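Local coordinates for protein intracellular exo-alpha-(1->5)-L-arabinofuranosidase (Bifidobacterium longum, PDB 2Y2W) that hydrolyses terminal alpha-(1->5)-linked L-arabinofuranosyl residues from arabinans and also acts on wheat arabinoxylan, contributing to plant cell-wall breakdown, at residues D339-E351 / L376-E388. Residues are numbered along the deposited sequence; the frame is centred on the assembly and turned at random.
Sequences DEWGVWYSDKWNE and LEDIYTAADAVVE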
loop_
_atom_site.group_PDB
_atom_site.type_symbol
_atom_site.label_atom_id
_atom_site.label_comp_id
_atom_site.label_asym_id
_atom_site.label_seq_id
_atom_site.Cartn_x
_atom_site.Cartn_y
_atom_site.Cartn_z
ATOM N N ASP D 339 -1.393 -26.081 7.631
ATOM C CA ASP D 339 -0.958 -25.366 8.830
ATOM C C ASP D 339 -2.079 -24.957 9.791
ATOM O O ASP D 339 -1.811 -24.419 10.867
ATOM C CB ASP D 339 -0.044 -24.179 8.477
ATOM C CG ASP D 339 -0.653 -23.233 7.452
ATOM O OD1 ASP D 339 -1.839 -23.390 7.092
ATOM O OD2 ASP D 339 0.074 -22.320 7.004
ATOM N N GLU D 340 -3.324 -25.214 9.403
ATOM C CA GLU D 340 -4.457 -25.107 10.320
ATOM C C GLU D 340 -5.468 -26.217 10.046
ATOM O O GLU D 340 -6.232 -26.151 9.082
ATOM C CB GLU D 340 -5.116 -23.724 10.241
ATOM C CG GLU D 340 -4.414 -22.653 11.070
ATOM C CD GLU D 340 -5.193 -21.352 11.168
ATOM O OE1 GLU D 340 -6.439 -21.394 11.277
ATOM O OE2 GLU D 340 -4.552 -20.279 11.147
ATOM N N TRP D 341 -5.449 -27.247 10.885
ATOM C CA TRP D 341 -6.403 -28.349 10.780
ATOM C C TRP D 341 -6.887 -28.798 12.155
ATOM O O TRP D 341 -6.262 -28.490 13.169
ATOM C CB TRP D 341 -5.811 -29.526 9.989
ATOM C CG TRP D 341 -4.742 -30.300 10.715
ATOM C CD1 TRP D 341 -3.400 -30.047 10.711
ATOM C CD2 TRP D 341 -4.927 -31.459 11.542
ATOM N NE1 TRP D 341 -2.739 -30.969 11.484
ATOM C CE2 TRP D 341 -3.652 -31.847 12.007
ATOM C CE3 TRP D 341 -6.048 -32.205 11.935
ATOM C CZ2 TRP D 341 -3.462 -32.951 12.846
ATOM C CZ3 TRP D 341 -5.860 -33.300 12.772
ATOM C CH2 TRP D 341 -4.574 -33.662 13.217
ATOM N N GLY D 342 -8.008 -29.516 12.179
ATOM C CA GLY D 342 -8.537 -30.082 13.417
ATOM C C GLY D 342 -10.030 -29.897 13.601
ATOM O O GLY D 342 -10.714 -29.364 12.726
ATOM N N VAL D 343 -10.529 -30.344 14.752
ATOM C CA VAL D 343 -11.939 -30.220 15.093
ATOM C C VAL D 343 -12.193 -28.906 15.827
ATOM O O VAL D 343 -11.558 -28.629 16.845
ATOM C CB VAL D 343 -12.428 -31.423 15.946
ATOM C CG1 VAL D 343 -13.841 -31.190 16.466
ATOM C CG2 VAL D 343 -12.373 -32.712 15.137
ATOM N N TRP D 344 -13.114 -28.102 15.295
ATOM C CA TRP D 344 -13.523 -26.844 15.929
ATOM C C TRP D 344 -15.008 -26.548 15.722
ATOM O O TRP D 344 -15.472 -26.392 14.591
ATOM C CB TRP D 344 -12.656 -25.676 15.433
ATOM C CG TRP D 344 -13.126 -24.294 15.852
ATOM C CD1 TRP D 344 -13.739 -23.947 17.025
ATOM C CD2 TRP D 344 -12.982 -23.077 15.105
ATOM N NE1 TRP D 344 -14.002 -22.600 17.047
ATOM C CE2 TRP D 344 -13.544 -22.039 15.883
ATOM C CE3 TRP D 344 -12.434 -22.763 13.855
ATOM C CZ2 TRP D 344 -13.579 -20.709 15.449
ATOM C CZ3 TRP D 344 -12.467 -21.437 13.424
ATOM C CH2 TRP D 344 -13.037 -20.429 14.220
ATOM N N TYR D 345 -15.738 -26.475 16.833
ATOM C CA TYR D 345 -17.150 -26.097 16.829
ATOM C C TYR D 345 -17.278 -24.584 16.663
ATOM O O TYR D 345 -17.341 -23.836 17.643
ATOM C CB TYR D 345 -17.845 -26.592 18.106
ATOM C CG TYR D 345 -18.054 -28.091 18.134
ATOM C CD1 TYR D 345 -17.082 -28.943 18.662
ATOM C CD2 TYR D 345 -19.221 -28.658 17.626
ATOM C CE1 TYR D 345 -17.269 -30.328 18.680
ATOM C CE2 TYR D 345 -19.416 -30.037 17.638
ATOM C CZ TYR D 345 -18.441 -30.865 18.165
ATOM O OH TYR D 345 -18.640 -32.227 18.175
ATOM N N SER D 346 -17.314 -24.149 15.405
ATOM C CA SER D 346 -17.236 -22.731 15.050
ATOM C C SER D 346 -18.558 -21.971 15.161
ATOM O O SER D 346 -18.591 -20.749 14.991
ATOM C CB SER D 346 -16.638 -22.567 13.648
ATOM O OG SER D 346 -17.305 -23.387 12.704
ATOM N N ASP D 347 -19.640 -22.688 15.457
ATOM C CA ASP D 347 -20.954 -22.070 15.648
ATOM C C ASP D 347 -21.026 -21.185 16.896
ATOM O O ASP D 347 -21.773 -20.202 16.922
ATOM C CB ASP D 347 -22.068 -23.125 15.658
ATOM C CG ASP D 347 -21.805 -24.264 16.631
ATOM O OD1 ASP D 347 -20.632 -24.531 16.965
ATOM O OD2 ASP D 347 -22.788 -24.908 17.053
ATOM N N LYS D 348 -20.240 -21.535 17.914
ATOM C CA LYS D 348 -20.128 -20.740 19.141
ATOM C C LYS D 348 -19.502 -19.369 18.868
ATOM O O LYS D 348 -19.927 -18.361 19.436
ATOM C CB LYS D 348 -19.311 -21.492 20.205
ATOM C CG LYS D 348 -20.066 -22.586 20.979
ATOM C CD LYS D 348 -20.331 -23.832 20.134
ATOM C CE LYS D 348 -20.793 -25.011 20.979
ATOM N NZ LYS D 348 -19.649 -25.805 21.512
ATOM N N TRP D 349 -18.491 -19.340 18.003
ATOM C CA TRP D 349 -17.844 -18.090 17.606
ATOM C C TRP D 349 -18.690 -17.323 16.586
ATOM O O TRP D 349 -18.718 -16.089 16.601
ATOM C CB TRP D 349 -16.432 -18.352 17.068
ATOM C CG TRP D 349 -15.744 -17.131 16.518
ATOM C CD1 TRP D 349 -15.428 -16.889 15.212
ATOM C CD2 TRP D 349 -15.297 -15.985 17.257
ATOM N NE1 TRP D 349 -14.810 -15.667 15.090
ATOM C CE2 TRP D 349 -14.717 -15.090 16.330
ATOM C CE3 TRP D 349 -15.329 -15.627 18.614
ATOM C CZ2 TRP D 349 -14.172 -13.857 16.713
ATOM C CZ3 TRP D 349 -14.788 -14.399 18.996
ATOM C CH2 TRP D 349 -14.219 -13.530 18.046
ATOM N N ASN D 350 -19.380 -18.058 15.714
ATOM C CA ASN D 350 -20.284 -17.462 14.726
ATOM C C ASN D 350 -21.478 -16.734 15.349
ATOM O O ASN D 350 -21.929 -15.715 14.818
ATOM C CB ASN D 350 -20.773 -18.516 13.727
ATOM C CG ASN D 350 -19.757 -18.809 12.636
ATOM O OD1 ASN D 350 -19.052 -17.914 12.167
ATOM N ND2 ASN D 350 -19.687 -20.067 12.216
ATOM N N GLU D 351 -21.983 -17.260 16.466
ATOM C CA GLU D 351 -23.074 -16.620 17.205
ATOM C C GLU D 351 -22.583 -15.403 18.000
ATOM O O GLU D 351 -23.345 -14.468 18.248
ATOM C CB GLU D 351 -23.800 -17.627 18.115
ATOM C CG GLU D 351 -22.992 -18.128 19.317
ATOM C CD GLU D 351 -23.658 -19.278 20.063
ATOM O OE1 GLU D 351 -24.286 -20.143 19.409
ATOM O OE2 GLU D 351 -23.541 -19.324 21.308
ATOM N N LEU D 376 -12.842 -20.217 22.651
ATOM C CA LEU D 376 -12.657 -21.411 21.822
ATOM C C LEU D 376 -12.140 -22.620 22.606
ATOM O O LEU D 376 -11.346 -23.412 22.088
ATOM C CB LEU D 376 -11.728 -21.110 20.635
ATOM C CG LEU D 376 -12.288 -20.512 19.340
ATOM C CD1 LEU D 376 -12.844 -19.101 19.530
ATOM C CD2 LEU D 376 -11.203 -20.519 18.275
ATOM N N GLU D 377 -12.594 -22.763 23.849
ATOM C CA GLU D 377 -12.136 -23.858 24.706
ATOM C C GLU D 377 -13.037 -25.086 24.589
ATOM O O GLU D 377 -13.695 -25.487 25.551
ATOM C CB GLU D 377 -12.001 -23.395 26.161
ATOM C CG GLU D 377 -10.836 -22.438 26.399
ATOM C CD GLU D 377 -10.531 -22.215 27.872
ATOM O OE1 GLU D 377 -11.215 -22.812 28.736
ATOM O OE2 GLU D 377 -9.599 -21.435 28.165
ATOM N N ASP D 378 -13.055 -25.676 23.396
ATOM C CA ASP D 378 -13.896 -26.832 23.110
ATOM C C ASP D 378 -13.476 -28.047 23.926
ATOM O O ASP D 378 -12.286 -28.353 24.037
ATOM C CB ASP D 378 -13.867 -27.164 21.613
ATOM C CG ASP D 378 -14.654 -26.168 20.773
ATOM O OD1 ASP D 378 -15.472 -25.403 21.334
ATOM O OD2 ASP D 378 -14.458 -26.156 19.538
ATOM N N ILE D 379 -14.468 -28.721 24.503
ATOM C CA ILE D 379 -14.240 -29.915 25.310
ATOM C C ILE D 379 -14.550 -31.128 24.435
ATOM O O ILE D 379 -15.702 -31.365 24.069
ATOM C CB ILE D 379 -15.104 -29.914 26.605
ATOM C CG1 ILE D 379 -15.222 -28.501 27.202
ATOM C CG2 ILE D 379 -14.534 -30.870 27.637
ATOM C CD1 ILE D 379 -13.949 -27.965 27.869
ATOM N N TYR D 380 -13.506 -31.882 24.094
ATOM C CA TYR D 380 -13.584 -32.880 23.029
ATOM C C TYR D 380 -14.217 -34.204 23.433
ATOM O O TYR D 380 -13.884 -34.782 24.466
ATOM C CB TYR D 380 -12.204 -33.128 22.415
ATOM C CG TYR D 380 -11.696 -31.995 21.551
ATOM C CD1 TYR D 380 -12.370 -31.624 20.386
ATOM C CD2 TYR D 380 -10.535 -31.306 21.886
ATOM C CE1 TYR D 380 -11.906 -30.589 19.587
ATOM C CE2 TYR D 380 -10.061 -30.270 21.090
ATOM C CZ TYR D 380 -10.753 -29.918 19.944
ATOM O OH TYR D 380 -10.288 -28.898 19.153
ATOM N N THR D 381 -15.122 -34.676 22.581
ATOM C CA THR D 381 -15.821 -35.939 22.781
ATOM C C THR D 381 -15.032 -37.088 22.164
ATOM O O THR D 381 -14.120 -36.864 21.363
ATOM C CB THR D 381 -17.222 -35.908 22.138
ATOM O OG1 THR D 381 -17.098 -35.662 20.731
ATOM C CG2 THR D 381 -18.085 -34.821 22.768
ATOM N N ALA D 382 -15.394 -38.316 22.537
ATOM C CA ALA D 382 -14.775 -39.519 21.985
ATOM C C ALA D 382 -14.835 -39.538 20.460
ATOM O O ALA D 382 -13.918 -40.034 19.807
ATOM C CB ALA D 382 -15.435 -40.763 22.558
ATOM N N ALA D 383 -15.914 -38.989 19.905
ATOM C CA ALA D 383 -16.101 -38.914 18.457
ATOM C C ALA D 383 -15.151 -37.911 17.804
ATOM O O ALA D 383 -14.608 -38.180 16.732
ATOM C CB ALA D 383 -17.547 -38.577 18.125
ATOM N N ASP D 384 -14.951 -36.766 18.459
ATOM C CA ASP D 384 -14.043 -35.724 17.967
ATOM C C ASP D 384 -12.622 -36.257 17.782
ATOM O O ASP D 384 -11.940 -35.910 16.816
ATOM C CB ASP D 384 -14.032 -34.519 18.914
ATOM C CG ASP D 384 -15.363 -33.780 18.949
ATOM O OD1 ASP D 384 -16.092 -33.787 17.934
ATOM O OD2 ASP D 384 -15.682 -33.180 19.999
ATOM N N ALA D 385 -12.196 -37.110 18.712
ATOM C CA ALA D 385 -10.878 -37.736 18.664
ATOM C C ALA D 385 -10.744 -38.714 17.501
ATOM O O ALA D 385 -9.703 -38.756 16.842
ATOM C CB ALA D 385 -10.579 -38.429 19.975
ATOM N N VAL D 386 -11.797 -39.492 17.249
ATOM C CA VAL D 386 -11.792 -40.487 16.170
ATOM C C VAL D 386 -11.710 -39.811 14.796
ATOM O O VAL D 386 -11.064 -40.326 13.879
ATOM C CB VAL D 386 -13.018 -41.452 16.256
ATOM C CG1 VAL D 386 -13.035 -42.443 15.092
ATOM C CG2 VAL D 386 -13.013 -42.210 17.579
ATOM N N VAL D 387 -12.353 -38.652 14.670
ATOM C CA VAL D 387 -12.296 -37.862 13.438
ATOM C C VAL D 387 -10.878 -37.343 13.181
ATOM O O VAL D 387 -10.389 -37.409 12.052
ATOM C CB VAL D 387 -13.332 -36.697 13.447
ATOM C CG1 VAL D 387 -13.191 -35.817 12.204
ATOM C CG2 VAL D 387 -14.742 -37.250 13.530
ATOM N N GLU D 388 -10.220 -36.849 14.229
ATOM C CA GLU D 388 -8.836 -36.372 14.118
ATOM C C GLU D 388 -7.859 -37.501 13.796
ATOM O O GLU D 388 -6.899 -37.299 13.049
ATOM C CB GLU D 388 -8.402 -35.618 15.377
ATOM C CG GLU D 388 -8.954 -34.200 15.453
ATOM C CD GLU D 388 -8.278 -33.338 16.509
ATOM O OE1 GLU D 388 -7.125 -33.637 16.903
ATOM O OE2 GLU D 388 -8.904 -32.348 16.944
#
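At the C-terminal mouth of the (beta/alpha)8 barrel, strand 335-341 carries the probable nucleophile E340, and the loop after it packs W344 and V343 against residues 376-388, the approach to and first turns of helix 382-397. W344, probably important for substrate recognition, takes L376 CD2 on one face, offset toward the rim and 3.4 Å above the plane, and S346 CB over the centre of the other; a broad indole suits this sandwich. At the ring's edge D378 OD2, on a short carboxylate suited to meeting a backbone N-H, lies 3.4 Å from W344 CD1 and accepts a bond from Y345 N (3.0 Å). The long ring of Y380 carries its hydroxyl to V343 O (2.6 Å), nearly in line with the carbonyl. Branched V343 touches two neighbours at once: with CG1 anti to the backbone N (chi1 172°), that methyl meets Y380 CE1, while CG2 rests on E388 CG. E388 OE2 accepts a weak bond from V343 N, its stronger partner being R407. Y345 OH donates to the syn lone pair of D384 OD1 (3.0 Å), while D384 OD2 accepts a bond from T381 N in the capping box. Replacing D384 by alanine is likely to leave the Y345 hydroxyl without this acceptor and T381 N without its capping partner. Three carboxylates, D378 before the helix and D384 and E388 in its first turns, thus tie the loop to this segment; the helix dipole would favour a charged D384.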